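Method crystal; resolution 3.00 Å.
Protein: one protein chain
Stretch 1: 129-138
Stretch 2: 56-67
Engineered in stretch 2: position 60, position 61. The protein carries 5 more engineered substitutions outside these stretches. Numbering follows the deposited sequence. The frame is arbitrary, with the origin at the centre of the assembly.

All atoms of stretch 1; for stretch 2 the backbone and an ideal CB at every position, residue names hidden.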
# COMPACT_ATOMS: atom_id res chain seq x y z
N LYS B 129 11.49 10.64 11.79
CA LYS B 129 11.97 9.31 11.43
C LYS B 129 10.87 8.26 11.59
O LYS B 129 10.78 7.32 10.78
CB LYS B 129 13.21 8.97 12.27
CG LYS B 129 14.24 10.10 12.24
CD LYS B 129 15.46 9.80 13.09
CE LYS B 129 16.27 11.07 13.32
NZ LYS B 129 17.42 10.83 14.24
N ARG B 130 10.01 8.42 12.59
CA ARG B 130 8.88 7.50 12.78
C ARG B 130 7.89 7.57 11.62
O ARG B 130 7.51 6.55 11.07
CB ARG B 130 8.15 7.80 14.10
CG ARG B 130 6.83 7.05 14.22
CD ARG B 130 6.48 6.69 15.66
NE ARG B 130 5.14 6.10 15.74
CZ ARG B 130 4.87 4.92 16.30
NH1 ARG B 130 5.84 4.17 16.84
NH2 ARG B 130 3.61 4.48 16.32
N ILE B 131 7.51 8.79 11.26
CA ILE B 131 6.54 9.04 10.19
C ILE B 131 7.04 8.59 8.82
O ILE B 131 6.26 8.05 8.04
CB ILE B 131 6.16 10.54 10.15
CG1 ILE B 131 5.30 10.88 11.37
CG2 ILE B 131 5.40 10.89 8.87
CD1 ILE B 131 4.98 12.32 11.51
N VAL B 132 8.31 8.83 8.54
CA VAL B 132 8.91 8.36 7.29
C VAL B 132 8.73 6.84 7.17
O VAL B 132 8.40 6.33 6.10
CB VAL B 132 10.41 8.73 7.17
CG1 VAL B 132 11.05 8.00 6.00
CG2 VAL B 132 10.56 10.22 6.97
N THR B 133 8.91 6.14 8.29
CA THR B 133 8.77 4.68 8.29
C THR B 133 7.33 4.30 7.94
O THR B 133 7.11 3.38 7.14
CB THR B 133 9.17 4.06 9.67
OG1 THR B 133 10.42 4.59 10.11
CG2 THR B 133 9.26 2.53 9.58
N LEU B 134 6.37 5.01 8.52
CA LEU B 134 4.96 4.78 8.21
C LEU B 134 4.64 5.01 6.73
O LEU B 134 3.94 4.21 6.11
CB LEU B 134 4.07 5.68 9.08
CG LEU B 134 3.64 5.15 10.45
CD1 LEU B 134 3.51 3.64 10.42
CD2 LEU B 134 4.58 5.61 11.56
N ILE B 135 5.17 6.10 6.16
CA ILE B 135 4.94 6.40 4.74
C ILE B 135 5.44 5.28 3.84
O ILE B 135 4.68 4.75 3.03
CB ILE B 135 5.61 7.73 4.30
CG1 ILE B 135 4.94 8.92 4.98
CG2 ILE B 135 5.55 7.89 2.78
CD1 ILE B 135 5.48 10.27 4.56
N LYS B 136 6.72 4.92 4.00
CA LYS B 136 7.35 3.90 3.16
C LYS B 136 6.57 2.59 3.31
O LYS B 136 6.22 1.94 2.31
CB LYS B 136 8.83 3.70 3.54
CG LYS B 136 9.73 4.93 3.28
CD LYS B 136 11.21 4.58 3.17
CE LYS B 136 12.06 5.83 2.89
NZ LYS B 136 13.48 5.54 2.55
N ALA B 137 6.26 2.25 4.55
CA ALA B 137 5.58 1.00 4.86
C ALA B 137 4.25 0.89 4.14
O ALA B 137 4.02 -0.05 3.36
CB ALA B 137 5.38 0.88 6.37
N LEU B 138 3.40 1.89 4.35
CA LEU B 138 2.05 1.91 3.80
C LEU B 138 2.05 1.90 2.27
O LEU B 138 1.23 1.21 1.66
CB LEU B 138 1.30 3.13 4.33
CG LEU B 138 -0.20 3.25 4.06
CD1 LEU B 138 -0.91 1.96 4.44
CD2 LEU B 138 -0.76 4.43 4.82
N UNK B 56 -2.64 0.97 19.20
CA UNK B 56 -1.97 1.06 20.48
C UNK B 56 -0.50 1.05 20.11
O UNK B 56 0.13 -0.00 19.94
CB UNK B 56 -2.35 -0.07 21.44
N UNK B 57 0.01 2.26 19.96
CA UNK B 57 1.34 2.56 19.45
C UNK B 57 2.43 2.47 20.51
O UNK B 57 3.13 3.45 20.77
CB UNK B 57 1.35 3.96 18.83
N UNK B 58 2.58 1.30 21.13
CA UNK B 58 3.42 1.21 22.31
C UNK B 58 4.83 0.78 21.92
O UNK B 58 5.63 0.46 22.81
CB UNK B 58 2.82 0.23 23.32
N UNK B 59 5.08 0.71 20.60
CA UNK B 59 6.33 1.14 19.91
C UNK B 59 7.16 0.25 18.92
O UNK B 59 7.38 0.74 17.82
CB UNK B 59 7.30 1.52 21.03
N UNK B 60 7.65 -0.97 19.18
CA UNK B 60 7.14 -2.13 19.94
C UNK B 60 5.97 -2.74 19.19
O UNK B 60 6.16 -3.67 18.41
CB UNK B 60 6.72 -1.73 21.35
N UNK B 61 4.76 -2.24 19.39
CA UNK B 61 3.61 -2.77 18.66
C UNK B 61 3.75 -2.49 17.16
O UNK B 61 3.15 -3.17 16.33
CB UNK B 61 2.31 -2.16 19.20
N UNK B 62 4.57 -1.49 16.84
CA UNK B 62 4.89 -1.09 15.47
C UNK B 62 5.96 -2.00 14.90
O UNK B 62 5.92 -2.34 13.72
CB UNK B 62 5.35 0.37 15.42
N UNK B 63 6.94 -2.36 15.71
CA UNK B 63 7.94 -3.32 15.27
C UNK B 63 7.27 -4.63 14.83
O UNK B 63 7.71 -5.25 13.86
CB UNK B 63 8.95 -3.58 16.39
N UNK B 64 6.19 -5.02 15.50
CA UNK B 64 5.46 -6.22 15.10
C UNK B 64 4.77 -6.00 13.76
O UNK B 64 4.69 -6.89 12.93
CB UNK B 64 4.44 -6.61 16.17
N UNK B 65 4.23 -4.80 13.58
CA UNK B 65 3.52 -4.48 12.36
C UNK B 65 4.41 -4.50 11.13
O UNK B 65 3.97 -4.90 10.05
CB UNK B 65 2.86 -3.11 12.49
N UNK B 66 5.66 -4.11 11.28
CA UNK B 66 6.59 -4.12 10.16
C UNK B 66 6.89 -5.55 9.68
O UNK B 66 7.07 -5.79 8.48
CB UNK B 66 7.89 -3.42 10.56
N UNK B 67 6.96 -6.48 10.63
CA UNK B 67 7.22 -7.86 10.29
C UNK B 67 6.02 -8.42 9.51
O UNK B 67 6.22 -9.10 8.50
CB UNK B 67 7.50 -8.68 11.55

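Stretch 1 is helical throughout and presents Arg 130, Thr 133, Leu 134 and Ala 137 to stretch 2. The CA-to-CB bond of Arg 130 points sideways, but its guanidinium comes near the loop at the start of stretch 2, while the other three offer methyl groups further along.

At position 56 the ideal CB has nothing of stretch 1 within 5.5 Å, and phi/psi of -148/92 is an extended conformation that most residues accept. The contact imposes no choice; the residue is Ser 56.

Position 57 is more telling. Its CA-to-CB bond points toward stretch 1, and the ideal CB lies 3.4 Å from Arg 130 NH2. So close to a positive charge, a short polar or acidic side chain would suit, and a small neutral one could fit. The residue is Thr 57, with chi1 in t. Its OG1 comes 2.6 Å from Arg 130 NH2, but the angle is too poor for a hydrogen bond, so this is a close polar contact only.

At position 58 CA-to-CB points away from stretch 1, leaving the choice to the loop itself. A side chain with an acceptor could reach the free amide nitrogens of the following turn. Asp 58 does so: a weak hydrogen bond runs from the backbone N of 61 to Asp 58 OD1, at 3.1 Å and with an angle of 123°.

Position 59 has phi/psi of 129/-56, an unusual combination that would favour glycine. The CB points sideways, and its ideal position is 5.2 Å from Arg 130 NH1, leaving room for an acid or amide to reach the guanidinium. The deposited Asp 59 turns its end nearer, and its OD1 forms a long salt bridge of 3.8 Å to Arg 130 NH1, approaching the edge of the guanidinium near its plane.

Position 60 follows a cis peptide bond and has positive phi (70/-86), which would favour glycine; its CB points sideways, with no stretch 1 atom within 5.5 Å. Position 61, at -65/-21, has helical angles that most residues accept, and stretch 1 imposes no choice there. Both are engineered alanines, Ala 60 and Ala 61, and neither touches stretch 1.

Position 62 points toward stretch 1, its ideal CB 4.1 Å from Arg 130 NH1, with Leu 134 further along. A medium or long aliphatic chain, or methionine, could pass the guanidinium and reach that leucine. Leu 62 (chi1 t, chi2 m) packs its CD2 4.2 Å from Leu 134 CD1, while its CB remains 4.1 Å from Arg 130 NH1.

Positions 63, 64 and 65 are helical and out of reach, so many residues would serve; they are Ala 63, Cys 64 and Gly 65.

At position 66 the CB points sideways with nothing within 5.5 Å, yet its CA is 7.4 Å from the CA of Ala 137, a gap that a branched aliphatic or methionine could fill. Leu 66 spans it: CD1 lies 4.2 Å from Ala 137 CB, and CD2 4.0 Å from Thr 133 CG2.

Position 67 is out of reach and would suit many side chains; Lys 67 makes no contact with stretch 1.

Stretch 2 56-67: STDDAALACGLK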
# COMPACT_ATOMS: atom_id res chain seq x y z
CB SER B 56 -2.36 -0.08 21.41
OG SER B 56 -2.00 -1.32 20.85
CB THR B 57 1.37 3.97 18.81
OG1 THR B 57 2.72 4.47 18.80
CG2 THR B 57 0.49 4.94 19.60
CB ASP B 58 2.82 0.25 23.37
CG ASP B 58 2.47 -1.13 22.82
OD1 ASP B 58 3.32 -1.74 22.14
OD2 ASP B 58 1.34 -1.61 23.07
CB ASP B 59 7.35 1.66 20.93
CG ASP B 59 8.19 2.81 20.38
OD1 ASP B 59 8.54 2.79 19.18
OD2 ASP B 59 8.47 3.76 21.15
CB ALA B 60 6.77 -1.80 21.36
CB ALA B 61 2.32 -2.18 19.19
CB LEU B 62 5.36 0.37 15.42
CG LEU B 62 5.67 1.04 14.07
CD1 LEU B 62 7.14 0.86 13.67
CD2 LEU B 62 4.75 0.54 12.96
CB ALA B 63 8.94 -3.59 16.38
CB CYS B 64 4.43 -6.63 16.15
SG CYS B 64 3.45 -8.09 15.65
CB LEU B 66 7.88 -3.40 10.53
CG LEU B 66 8.01 -1.96 10.03
CD1 LEU B 66 6.67 -1.40 9.59
CD2 LEU B 66 8.61 -1.10 11.12
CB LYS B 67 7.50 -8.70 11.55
CG LYS B 67 8.85 -8.40 12.21
CD LYS B 67 9.13 -9.34 13.39
CE LYS B 67 10.51 -9.08 14.01
NZ LYS B 67 10.84 -10.00 15.15
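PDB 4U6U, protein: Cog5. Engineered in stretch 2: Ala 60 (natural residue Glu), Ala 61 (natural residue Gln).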